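Local coordinates for protein Baccell_00875 (PDB 5NO8) that probably acts as a polysaccharide lyase that removes the L-rhamnose caps from glucuronic acid on complex arabinogalactan proteins, at residues A[360-365]-A[389-394]; A[424-429]-A[456-461]. All blocks are in the same frame, centred on the assembly; numbering follows the deposited sequence.

Interaction 1. Residues A[360-365]-A[389-394]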
loop_
_atom_site.group_PDB
_atom_site.type_symbol
_atom_site.label_atom_id
_atom_site.label_comp_id
_atom_site.label_asym_id
_atom_site.label_seq_id
_atom_site.Cartn_x
_atom_site.Cartn_y
_atom_site.Cartn_z
ATOM N N ASP A 360 -8.362 22.430 29.074
ATOM C CA ASP A 360 -7.542 22.271 27.867
ATOM C C ASP A 360 -8.493 22.727 26.780
ATOM O O ASP A 360 -9.653 22.323 26.773
ATOM C CB ASP A 360 -7.123 20.802 27.663
ATOM C CG ASP A 360 -6.048 20.634 26.601
ATOM O OD1 ASP A 360 -6.308 20.957 25.426
ATOM O OD2 ASP A 360 -4.950 20.155 26.930
ATOM N N LEU A 361 -8.035 23.581 25.872
ATOM C CA LEU A 361 -8.872 24.008 24.739
ATOM C C LEU A 361 -9.245 22.867 23.774
ATOM O O LEU A 361 -10.167 23.005 22.988
ATOM C CB LEU A 361 -8.161 25.089 23.926
ATOM C CG LEU A 361 -7.935 26.460 24.576
ATOM C CD1 LEU A 361 -6.958 27.244 23.711
ATOM C CD2 LEU A 361 -9.262 27.197 24.717
ATOM N N ARG A 362 -8.506 21.763 23.805
ATOM C CA ARG A 362 -8.836 20.602 22.966
ATOM C C ARG A 362 -9.836 19.655 23.643
ATOM O O ARG A 362 -10.065 18.556 23.145
ATOM C CB ARG A 362 -7.558 19.829 22.614
ATOM C CG ARG A 362 -6.524 20.631 21.842
ATOM C CD ARG A 362 -5.164 19.981 21.900
ATOM N NE ARG A 362 -4.557 20.072 23.226
ATOM C CZ ARG A 362 -3.278 19.823 23.503
ATOM N NH1 ARG A 362 -2.843 19.946 24.749
ATOM N NH2 ARG A 362 -2.424 19.445 22.559
ATOM N N ASP A 363 -10.426 20.056 24.774
ATOM C CA ASP A 363 -11.482 19.263 25.433
ATOM C C ASP A 363 -12.513 18.751 24.428
ATOM O O ASP A 363 -13.090 19.532 23.665
ATOM C CB ASP A 363 -12.184 20.092 26.515
ATOM C CG ASP A 363 -13.091 19.247 27.417
ATOM O OD1 ASP A 363 -12.703 18.108 27.764
ATOM O OD2 ASP A 363 -14.184 19.742 27.784
ATOM N N GLY A 364 -12.713 17.427 24.408
ATOM C CA GLY A 364 -13.611 16.794 23.461
ATOM C C GLY A 364 -12.953 16.202 22.222
ATOM O O GLY A 364 -13.605 15.420 21.524
ATOM N N ALA A 365 -11.698 16.587 21.933
ATOM C CA ALA A 365 -11.025 16.169 20.704
ATOM C C ALA A 365 -10.623 14.703 20.799
ATOM O O ALA A 365 -10.163 14.267 21.835
ATOM C CB ALA A 365 -9.772 17.010 20.460
ATOM N N ARG A 389 0.256 15.671 13.406
ATOM C CA ARG A 389 0.010 15.017 14.686
ATOM C C ARG A 389 -0.893 15.898 15.564
ATOM O O ARG A 389 -0.894 15.770 16.796
ATOM C CB ARG A 389 1.341 14.718 15.384
ATOM C CG ARG A 389 2.241 13.760 14.598
ATOM C CD ARG A 389 3.727 13.917 14.923
ATOM N NE ARG A 389 4.499 12.931 14.164
ATOM C CZ ARG A 389 4.822 13.028 12.873
ATOM N NH1 ARG A 389 4.481 14.112 12.155
ATOM N NH2 ARG A 389 5.501 12.030 12.280
ATOM N N ASP A 390 -1.686 16.755 14.917
ATOM C CA ASP A 390 -2.496 17.715 15.641
ATOM C C ASP A 390 -3.903 17.163 15.882
ATOM O O ASP A 390 -4.178 15.995 15.592
ATOM C CB ASP A 390 -2.432 19.119 14.961
ATOM C CG ASP A 390 -3.274 19.260 13.690
ATOM O OD1 ASP A 390 -4.038 18.363 13.244
ATOM O OD2 ASP A 390 -3.141 20.352 13.078
ATOM N N GLU A 391 -4.770 18.009 16.421
ATOM C CA GLU A 391 -6.064 17.616 16.972
ATOM C C GLU A 391 -7.234 17.665 15.978
ATOM O O GLU A 391 -8.396 17.470 16.370
ATOM C CB GLU A 391 -6.349 18.486 18.227
ATOM C CG GLU A 391 -6.464 19.985 17.966
ATOM C CD GLU A 391 -5.166 20.766 18.147
ATOM O OE1 GLU A 391 -4.056 20.233 17.849
ATOM O OE2 GLU A 391 -5.263 21.952 18.571
ATOM N N GLY A 392 -6.951 17.912 14.694
ATOM C CA GLY A 392 -7.979 17.968 13.662
ATOM C C GLY A 392 -7.558 17.181 12.436
ATOM O O GLY A 392 -6.886 16.138 12.557
ATOM N N ALA A 393 -7.929 17.688 11.262
ATOM C CA ALA A 393 -7.565 17.095 9.975
ATOM C C ALA A 393 -7.971 15.612 9.918
ATOM O O ALA A 393 -9.135 15.292 10.171
ATOM C CB ALA A 393 -6.075 17.303 9.681
ATOM N N GLU A 394 -7.034 14.706 9.649
ATOM C CA GLU A 394 -7.395 13.305 9.479
ATOM C C GLU A 394 -7.940 12.663 10.760
ATOM O O GLU A 394 -8.535 11.584 10.679
ATOM C CB GLU A 394 -6.180 12.476 9.028
ATOM C CG GLU A 394 -5.794 12.598 7.575
ATOM C CD GLU A 394 -4.887 13.772 7.245
ATOM O OE1 GLU A 394 -4.701 14.712 8.072
ATOM O OE2 GLU A 394 -4.349 13.741 6.117
HETATM O O HOH W 1 -2.626 18.698 19.877
#
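Two nitrogens of Arg362 close on Asp360 OD1, and the same arginine lies against Glu391 across the contact. The backbone N of Arg362 reaches the anti lone pair of Asp360 OD1 at 2.8 Å, which makes an Asx turn. Arg362 NE takes the syn lone pair of Asp360 OD1 at 2.9 Å, nearly straight at 177°. Arg362 NH1 meets Asp360 OD2 at 3.0 Å, so NE and NH1 grip the carboxylate side-on, with Asp360 lying in the guanidinium plane at its edge, restraining rotation of the arginine end. The chain of Arg362 bends at chi3 (-71°) to fold back onto Asp360. That bend leaves its methylenes to face Glu391. Arg362 CG is 3.7 Å from Glu391 OE2, and the two side chains cross at about a right angle. The unlike charges do not touch, with Arg362 NH2 5.0 Å from Glu391 OE1. One water bridges them, accepting from Arg362 NH2 at 2.8 Å and donating to Glu391 OE1 at 2.9 Å. Arg362 NH2 also binds Leu378 O, and Glu391 OE2 accepts from Val440 N. A leucine in place of Arg362 would probably leave the Asp360 carboxylate without its charged mate and the bridging water without its donor. Two overlapping turns shape the first loop, type I from Asp360 to Asp363 and type II from Arg362 to Ala365. Ala365 CB comes 4.3 Å from Glu391 CB. The contact joins the loop between helix 338-352 and strand 369-370 to the loop before helix 396-409, and Phe424 of helix 412-429 packs on both Ala365 and Glu391.

Interaction 2. Residues A[424-429]-A[456-461]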
loop_
_atom_site.group_PDB
_atom_site.type_symbol
_atom_site.label_atom_id
_atom_site.label_comp_id
_atom_site.label_asym_id
_atom_site.label_seq_id
_atom_site.Cartn_x
_atom_site.Cartn_y
_atom_site.Cartn_z
ATOM N N PHE A 424 -16.523 20.564 19.961
ATOM C CA PHE A 424 -15.114 20.904 19.802
ATOM C C PHE A 424 -14.794 21.289 18.354
ATOM O O PHE A 424 -14.142 22.304 18.118
ATOM C CB PHE A 424 -14.180 19.764 20.269
ATOM C CG PHE A 424 -12.813 19.811 19.638
ATOM C CD1 PHE A 424 -11.841 20.701 20.107
ATOM C CD2 PHE A 424 -12.501 18.991 18.546
ATOM C CE1 PHE A 424 -10.580 20.753 19.513
ATOM C CE2 PHE A 424 -11.253 19.053 17.941
ATOM C CZ PHE A 424 -10.289 19.929 18.425
ATOM N N VAL A 425 -15.260 20.496 17.390
ATOM C CA VAL A 425 -14.970 20.777 15.991
ATOM C C VAL A 425 -15.575 22.131 15.556
ATOM O O VAL A 425 -14.883 22.969 14.941
ATOM C CB VAL A 425 -15.467 19.656 15.067
ATOM C CG1 VAL A 425 -15.281 20.015 13.602
ATOM C CG2 VAL A 425 -14.723 18.355 15.389
ATOM N N ARG A 426 -16.862 22.301 15.828
ATOM C CA ARG A 426 -17.585 23.496 15.392
ATOM C C ARG A 426 -17.027 24.766 16.029
ATOM O O ARG A 426 -16.834 25.772 15.341
ATOM C CB ARG A 426 -19.088 23.342 15.684
ATOM C CG ARG A 426 -19.954 24.522 15.290
ATOM C CD ARG A 426 -20.045 24.731 13.784
ATOM N NE ARG A 426 -20.579 26.075 13.502
ATOM C CZ ARG A 426 -19.944 27.069 12.863
ATOM N NH1 ARG A 426 -18.725 26.917 12.327
ATOM N NH2 ARG A 426 -20.573 28.240 12.717
ATOM N N ARG A 427 -16.749 24.710 17.324
ATOM C CA ARG A 427 -16.346 25.899 18.070
ATOM C C ARG A 427 -14.856 26.174 18.014
ATOM O O ARG A 427 -14.470 27.329 17.943
ATOM C CB ARG A 427 -16.781 25.802 19.531
ATOM C CG ARG A 427 -18.282 25.789 19.712
ATOM C CD ARG A 427 -18.644 25.470 21.155
ATOM N NE ARG A 427 -20.096 25.462 21.326
ATOM C CZ ARG A 427 -20.738 25.134 22.449
ATOM N NH1 ARG A 427 -20.069 24.742 23.539
ATOM N NH2 ARG A 427 -22.072 25.152 22.463
ATOM N N LYS A 428 -14.018 25.132 18.066
ATOM C CA LYS A 428 -12.562 25.318 18.145
ATOM C C LYS A 428 -11.819 25.169 16.818
ATOM O O LYS A 428 -10.799 25.832 16.620
ATOM C CB LYS A 428 -11.947 24.383 19.169
ATOM C CG LYS A 428 -12.487 24.563 20.578
ATOM C CD LYS A 428 -11.947 25.846 21.215
ATOM C CE LYS A 428 -12.264 25.907 22.701
ATOM N NZ LYS A 428 -13.741 25.931 22.929
ATOM N N LEU A 429 -12.286 24.287 15.935
ATOM C CA LEU A 429 -11.623 24.081 14.644
ATOM C C LEU A 429 -12.199 24.903 13.504
ATOM O O LEU A 429 -11.552 25.031 12.455
ATOM C CB LEU A 429 -11.628 22.600 14.243
ATOM C CG LEU A 429 -10.910 21.641 15.180
ATOM C CD1 LEU A 429 -10.934 20.257 14.546
ATOM C CD2 LEU A 429 -9.488 22.066 15.514
ATOM N N GLU A 456 -18.482 15.544 6.505
ATOM C CA GLU A 456 -18.919 14.176 6.722
ATOM C C GLU A 456 -19.360 14.028 8.158
ATOM O O GLU A 456 -20.447 13.525 8.395
ATOM C CB GLU A 456 -17.810 13.163 6.411
ATOM C CG GLU A 456 -18.127 11.742 6.877
ATOM C CD GLU A 456 -18.356 10.709 5.794
ATOM O OE1 GLU A 456 -17.931 10.886 4.623
ATOM O OE2 GLU A 456 -18.955 9.653 6.141
ATOM N N LEU A 457 -18.547 14.473 9.105
ATOM C CA LEU A 457 -18.911 14.353 10.514
ATOM C C LEU A 457 -20.287 14.968 10.768
ATOM O O LEU A 457 -21.160 14.339 11.389
ATOM C CB LEU A 457 -17.872 14.961 11.446
ATOM C CG LEU A 457 -18.259 14.985 12.927
ATOM C CD1 LEU A 457 -18.294 13.579 13.529
ATOM C CD2 LEU A 457 -17.363 15.864 13.751
ATOM N N TYR A 458 -20.494 16.188 10.268
ATOM C CA TYR A 458 -21.761 16.882 10.539
ATOM C C TYR A 458 -22.954 16.163 9.940
ATOM O O TYR A 458 -23.957 15.976 10.632
ATOM C CB TYR A 458 -21.704 18.367 10.088
ATOM C CG TYR A 458 -20.733 19.263 10.820
ATOM C CD1 TYR A 458 -20.318 19.015 12.114
ATOM C CD2 TYR A 458 -20.254 20.428 10.206
ATOM C CE1 TYR A 458 -19.440 19.865 12.771
ATOM C CE2 TYR A 458 -19.392 21.285 10.852
ATOM C CZ TYR A 458 -18.986 21.015 12.121
ATOM O OH TYR A 458 -18.122 21.857 12.762
ATOM N N PHE A 459 -22.868 15.706 8.695
ATOM C CA PHE A 459 -23.970 14.977 8.103
ATOM C C PHE A 459 -24.258 13.665 8.861
ATOM O O PHE A 459 -25.423 13.309 9.062
ATOM C CB PHE A 459 -23.740 14.680 6.635
ATOM C CG PHE A 459 -23.687 15.904 5.742
ATOM C CD1 PHE A 459 -24.720 16.839 5.733
ATOM C CD2 PHE A 459 -22.622 16.084 4.859
ATOM C CE1 PHE A 459 -24.672 17.938 4.874
ATOM C CE2 PHE A 459 -22.559 17.180 4.016
ATOM C CZ PHE A 459 -23.598 18.104 4.014
ATOM N N GLN A 460 -23.208 12.990 9.320
ATOM C CA GLN A 460 -23.395 11.780 10.142
ATOM C C GLN A 460 -24.075 12.120 11.479
ATOM O O GLN A 460 -24.936 11.367 11.952
ATOM C CB GLN A 460 -22.049 11.099 10.407
ATOM C CG GLN A 460 -21.326 10.597 9.165
ATOM C CD GLN A 460 -21.912 9.337 8.576
ATOM O OE1 GLN A 460 -22.973 8.866 8.995
ATOM N NE2 GLN A 460 -21.230 8.794 7.560
ATOM N N MET A 461 -23.659 13.224 12.097
ATOM C CA MET A 461 -24.266 13.702 13.350
ATOM C C MET A 461 -25.755 14.051 13.229
ATOM O O MET A 461 -26.484 13.942 14.223
ATOM C CB MET A 461 -23.493 14.868 13.950
ATOM C CG MET A 461 -22.143 14.524 14.554
ATOM S SD MET A 461 -22.231 13.381 15.923
ATOM C CE MET A 461 -23.040 14.324 17.242
#
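Tyr458 points its hydroxyl end-on at the backbone of Arg426, while Val425 lies beside that end of the ring and also reaches Leu457. Tyr458 OH sits 3.1 Å from Arg426 CA, a tight approach. It is also near Arg426 N, but the angle is too poor for a hydrogen bond. Its polar partner is Gln430 OE1, which accepts from Arg426 NH1 as well. The Arg426 side chain crosses the tyrosine at about a right angle, and its guanidinium is turned 81° from the ring plane. Arg426 CD still touches Tyr458 OH at 3.6 Å. The guanidinium itself binds the carbonyls of Thr431 and Asp432 and makes a cation-pi contact with Tyr434. The two methyls of Val425 divide the remaining work. Val425 CG1, anti to the backbone N (chi1 175°), meets Tyr458 OH at 3.5 Å. Val425 CG2 meets Leu457 CD2 at 4.0 Å, an apolar contact beside the tyrosine. These few side chains bridge a wide separation, since the axes of the two short segments stay 11.9 Å apart. The segments run roughly antiparallel, at 143°, as parts of helices 412-429 and 448-465. This is plain helix-to-helix packing within the helical part of the chain. Helix 469-485 covers Tyr458 through Asp473 and Thr477, and Leu396 of helix 396-409 packs on Leu457.

How the interactions relate
Interaction 1 closes along the chain before interaction 2 opens, and their centres lie 12 Å apart. Both are largely buried, each with one partly exposed arginine among its touching residues. Interaction 1 joins two irregular loops through aliphatic parts of charged side chains and a bridging water. Interaction 2 joins two helices through apolar methyls and a tyrosine end. Helix 412-429 connects them: it supplies one segment of interaction 2 and also touches the loop 360-365, with Phe424 CB 3.6 Å from Asp363 O. Leu361 O likewise touches Lys428 CE. The two loops therefore lie against the same helix that packs on helix 448-465.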